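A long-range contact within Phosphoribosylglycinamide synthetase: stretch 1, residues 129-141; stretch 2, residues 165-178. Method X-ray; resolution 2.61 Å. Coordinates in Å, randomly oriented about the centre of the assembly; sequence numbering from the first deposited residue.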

# COMPACT_ATOMS: atom_id res chain seq x y z
N VAL A 129 22.07 13.79 -7.06
CA VAL A 129 22.43 14.42 -5.77
C VAL A 129 23.53 15.49 -6.03
O VAL A 129 24.71 15.26 -5.78
CB VAL A 129 22.82 13.39 -4.66
CG1 VAL A 129 21.59 12.87 -3.92
CG2 VAL A 129 23.63 12.21 -5.21
N VAL A 130 23.12 16.64 -6.58
CA VAL A 130 23.95 17.79 -6.94
C VAL A 130 24.55 18.51 -5.67
O VAL A 130 23.90 18.55 -4.63
CB VAL A 130 23.12 18.79 -7.82
CG1 VAL A 130 21.79 19.17 -7.19
CG2 VAL A 130 23.89 20.05 -8.17
N ARG A 131 25.77 19.07 -5.78
CA ARG A 131 26.44 19.84 -4.69
C ARG A 131 26.85 21.28 -5.15
O ARG A 131 27.24 22.07 -4.29
CB ARG A 131 27.66 19.08 -4.11
CG ARG A 131 27.25 18.14 -2.97
CD ARG A 131 28.25 17.06 -2.60
NE ARG A 131 27.69 16.13 -1.61
CZ ARG A 131 28.34 15.12 -1.03
NH1 ARG A 131 29.61 14.88 -1.33
NH2 ARG A 131 27.72 14.35 -0.14
N ASN A 132 26.72 21.64 -6.46
CA ASN A 132 27.08 22.97 -7.01
C ASN A 132 26.39 23.27 -8.37
O ASN A 132 25.97 22.33 -9.05
CB ASN A 132 28.62 23.09 -7.19
CG ASN A 132 29.24 21.87 -7.84
OD1 ASN A 132 29.03 21.61 -9.02
ND2 ASN A 132 29.96 21.04 -7.07
N GLU A 133 26.37 24.55 -8.79
CA GLU A 133 25.76 25.00 -10.07
C GLU A 133 26.29 24.23 -11.32
O GLU A 133 25.55 24.07 -12.30
CB GLU A 133 25.99 26.52 -10.29
CG GLU A 133 25.17 27.41 -9.36
CD GLU A 133 24.27 28.45 -10.01
OE1 GLU A 133 23.50 29.11 -9.26
OE2 GLU A 133 24.33 28.62 -11.25
N ASN A 134 27.54 23.76 -11.27
CA ASN A 134 28.17 23.00 -12.34
C ASN A 134 27.66 21.57 -12.36
O ASN A 134 27.39 21.03 -13.43
CB ASN A 134 29.70 23.01 -12.19
CG ASN A 134 30.29 24.40 -12.27
OD1 ASN A 134 30.52 25.09 -11.25
ND2 ASN A 134 30.53 24.85 -13.49
N GLU A 135 27.52 20.94 -11.17
CA GLU A 135 26.97 19.58 -11.06
C GLU A 135 25.45 19.55 -11.49
O GLU A 135 24.99 18.51 -11.95
CB GLU A 135 27.15 19.01 -9.63
CG GLU A 135 28.48 18.35 -9.31
CD GLU A 135 28.60 17.90 -7.86
OE1 GLU A 135 27.66 17.23 -7.36
OE2 GLU A 135 29.62 18.23 -7.21
N LEU A 136 24.71 20.70 -11.35
CA LEU A 136 23.29 20.83 -11.73
C LEU A 136 23.13 20.61 -13.22
O LEU A 136 22.35 19.75 -13.64
CB LEU A 136 22.72 22.22 -11.33
CG LEU A 136 21.18 22.42 -11.45
CD1 LEU A 136 20.41 21.34 -10.68
CD2 LEU A 136 20.72 23.80 -10.96
N LYS A 137 23.90 21.35 -14.02
CA LYS A 137 23.87 21.27 -15.49
C LYS A 137 24.42 19.90 -15.97
O LYS A 137 23.90 19.34 -16.94
CB LYS A 137 24.67 22.43 -16.09
CG LYS A 137 24.07 23.81 -15.79
CD LYS A 137 25.12 24.91 -15.61
CE LYS A 137 24.53 26.20 -15.08
NZ LYS A 137 25.57 27.22 -14.76
N ASN A 138 25.45 19.35 -15.26
CA ASN A 138 25.98 18.00 -15.57
C ASN A 138 24.86 16.98 -15.40
O ASN A 138 24.65 16.13 -16.27
CB ASN A 138 27.17 17.66 -14.65
CG ASN A 138 27.63 16.22 -14.72
OD1 ASN A 138 27.59 15.56 -15.77
ND2 ASN A 138 28.11 15.70 -13.59
N ALA A 139 24.14 17.10 -14.26
CA ALA A 139 22.99 16.25 -13.94
C ALA A 139 21.86 16.43 -14.97
O ALA A 139 21.24 15.43 -15.31
CB ALA A 139 22.48 16.56 -12.53
N LEU A 140 21.59 17.69 -15.46
CA LEU A 140 20.54 18.03 -16.45
C LEU A 140 20.73 17.38 -17.87
O LEU A 140 19.75 17.31 -18.62
CB LEU A 140 20.42 19.56 -16.68
CG LEU A 140 19.94 20.47 -15.54
CD1 LEU A 140 19.25 21.69 -16.09
CD2 LEU A 140 19.06 19.74 -14.55
N GLU A 141 21.96 16.96 -18.23
CA GLU A 141 22.20 16.33 -19.52
C GLU A 141 21.65 14.89 -19.52
O GLU A 141 21.23 14.42 -20.59
CB GLU A 141 23.70 16.37 -19.92
CG GLU A 141 24.54 15.13 -19.64
CD GLU A 141 25.99 15.32 -20.04
OE1 GLU A 141 26.39 14.79 -21.11
OE2 GLU A 141 26.71 16.06 -19.33
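Stretch 2 165-178: KEEEAIDGFNETMN

One aromatic side chain is the centre of this contact: Phe-173 of stretch 2 has more of its surface covered than any other residue of either stretch, and its ring is lodged against the turn that leads into the helix of stretch 1. Stretch 2 is helical from about Glu-166 through Asn-178 and runs on beyond it; Lys-165 precedes the helix in an extended conformation. Its axis crosses that of the stretch 1 helix, which begins at Glu-133, at 135° between N-to-C directions, so the two run roughly antiparallel but strongly splayed. At closest approach the axes are 11.2 Å apart, wide enough for side chains to fill the gap. The backbones come nearest where Glu-133 CA lies 7.4 Å from Ile-170 CA.

With chi1 in t, Phe-173 points toward stretch 1. Its CE1 lies 3.7 Å from Val-130 CG2, and its CZ lies 3.8 Å from Asn-132 CA and, at the ring edge, 4.1 Å from Arg-131 C. Asn-132 caps the helix, its OD1 accepting from Glu-135 N at 2.7 Å, so the ring packs beside a capped helix start. One turn further along stretch 2, selenomethionine Met-177 extends the contact, its CE 3.9 Å from Arg-131 O.

Toward the other end, Leu-136 reaches across with CD2 3.9 Å from both Phe-173 CB and Ala-169 O, and 4.3 Å from Ile-170 CG2. The pairing continues down to Leu-140, whose CD1 is 3.1 Å from Glu-166 OE1, a tight approach of methyl to carboxylate. Phe-173, Ala-169 and Glu-166 thus follow one another back along the helix as stretch 1 advances, as the opposed directions require. No clear hydrogen bond joins the stretches; the contact rests chiefly on apolar packing.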

# COMPACT_ATOMS: atom_id res chain seq x y z
N LYS A 165 11.46 25.69 -16.82
CA LYS A 165 12.64 26.15 -17.58
C LYS A 165 13.89 26.39 -16.66
O LYS A 165 13.76 26.65 -15.46
CB LYS A 165 12.30 27.45 -18.37
CG LYS A 165 11.73 28.60 -17.51
CD LYS A 165 12.03 29.99 -18.08
CE LYS A 165 11.69 31.11 -17.11
NZ LYS A 165 10.23 31.29 -16.90
N GLU A 166 15.10 26.36 -17.27
CA GLU A 166 16.44 26.56 -16.66
C GLU A 166 16.54 27.72 -15.64
O GLU A 166 17.28 27.62 -14.66
CB GLU A 166 17.49 26.85 -17.77
CG GLU A 166 18.93 26.59 -17.39
CD GLU A 166 19.21 25.12 -17.12
OE1 GLU A 166 19.50 24.79 -15.95
OE2 GLU A 166 19.05 24.30 -18.05
N GLU A 167 15.83 28.83 -15.91
CA GLU A 167 15.85 30.01 -15.03
C GLU A 167 15.10 29.75 -13.72
O GLU A 167 15.44 30.36 -12.72
CB GLU A 167 15.30 31.25 -15.76
CG GLU A 167 16.29 31.86 -16.74
CD GLU A 167 16.76 30.93 -17.85
OE1 GLU A 167 15.92 30.16 -18.37
OE2 GLU A 167 17.97 30.95 -18.15
N GLU A 168 14.12 28.83 -13.72
CA GLU A 168 13.39 28.43 -12.51
C GLU A 168 14.22 27.35 -11.72
O GLU A 168 14.04 27.23 -10.50
CB GLU A 168 11.98 27.91 -12.84
CG GLU A 168 11.00 28.98 -13.29
CD GLU A 168 9.66 28.49 -13.82
OE1 GLU A 168 9.47 28.48 -15.06
OE2 GLU A 168 8.78 28.14 -12.99
N ALA A 169 15.15 26.60 -12.41
CA ALA A 169 16.02 25.55 -11.85
C ALA A 169 17.14 26.10 -10.98
O ALA A 169 17.40 25.56 -9.91
CB ALA A 169 16.62 24.70 -12.96
N ILE A 170 17.87 27.13 -11.47
CA ILE A 170 18.93 27.77 -10.67
C ILE A 170 18.26 28.55 -9.54
O ILE A 170 18.71 28.47 -8.40
CB ILE A 170 19.90 28.65 -11.52
CG1 ILE A 170 19.21 29.91 -12.13
CG2 ILE A 170 20.56 27.79 -12.60
CD1 ILE A 170 19.31 31.26 -11.28
N ASP A 171 17.14 29.24 -9.85
CA ASP A 171 16.35 30.03 -8.90
C ASP A 171 15.82 29.12 -7.79
O ASP A 171 15.70 29.55 -6.64
CB ASP A 171 15.19 30.75 -9.64
CG ASP A 171 14.43 31.80 -8.86
OD1 ASP A 171 13.70 31.42 -7.91
OD2 ASP A 171 14.48 32.99 -9.26
N GLY A 172 15.53 27.87 -8.16
CA GLY A 172 15.11 26.83 -7.23
C GLY A 172 16.27 26.32 -6.40
O GLY A 172 16.15 26.30 -5.19
N PHE A 173 17.41 25.91 -7.03
CA PHE A 173 18.61 25.42 -6.34
C PHE A 173 19.17 26.44 -5.32
O PHE A 173 19.45 26.07 -4.17
CB PHE A 173 19.71 25.01 -7.34
CG PHE A 173 21.03 24.53 -6.77
CD1 PHE A 173 21.25 23.17 -6.52
CD2 PHE A 173 22.09 25.41 -6.58
CE1 PHE A 173 22.48 22.72 -6.01
CE2 PHE A 173 23.34 24.95 -6.13
CZ PHE A 173 23.53 23.61 -5.84
N ASN A 174 19.28 27.71 -5.71
CA ASN A 174 19.75 28.76 -4.80
C ASN A 174 18.80 28.92 -3.60
O ASN A 174 19.28 29.01 -2.47
CB ASN A 174 19.94 30.09 -5.55
CG ASN A 174 21.06 30.08 -6.58
OD1 ASN A 174 21.96 29.23 -6.56
ND2 ASN A 174 21.03 31.02 -7.52
N GLU A 175 17.49 28.91 -3.82
CA GLU A 175 16.53 29.02 -2.70
C GLU A 175 16.53 27.80 -1.78
O GLU A 175 16.26 27.93 -0.58
CB GLU A 175 15.10 29.24 -3.22
CG GLU A 175 14.82 30.69 -3.60
CD GLU A 175 13.36 30.96 -3.89
OE1 GLU A 175 13.01 31.07 -5.09
OE2 GLU A 175 12.56 30.97 -2.93
N THR A 176 16.81 26.62 -2.34
CA THR A 176 16.80 25.36 -1.60
C THR A 176 18.05 25.22 -0.75
O THR A 176 17.94 24.84 0.41
CB THR A 176 16.69 24.13 -2.55
OG1 THR A 176 15.63 24.31 -3.48
CG2 THR A 176 16.48 22.82 -1.80
N MSE A 177 19.23 25.47 -1.34
CA MSE A 177 20.53 25.34 -0.67
C MSE A 177 20.72 26.34 0.49
O MSE A 177 21.52 26.07 1.39
CB MSE A 177 21.67 25.48 -1.66
CG MSE A 177 21.76 24.33 -2.60
SE MSE A 177 22.77 22.90 -1.87
CE MSE A 177 24.50 23.72 -2.12
N ASN A 178 20.00 27.47 0.47
CA ASN A 178 20.07 28.44 1.55
C ASN A 178 19.16 28.01 2.69
O ASN A 178 19.48 28.29 3.85
CB ASN A 178 19.73 29.88 1.09
CG ASN A 178 20.96 30.67 0.70
OD1 ASN A 178 21.55 31.36 1.53
ND2 ASN A 178 21.39 30.55 -0.57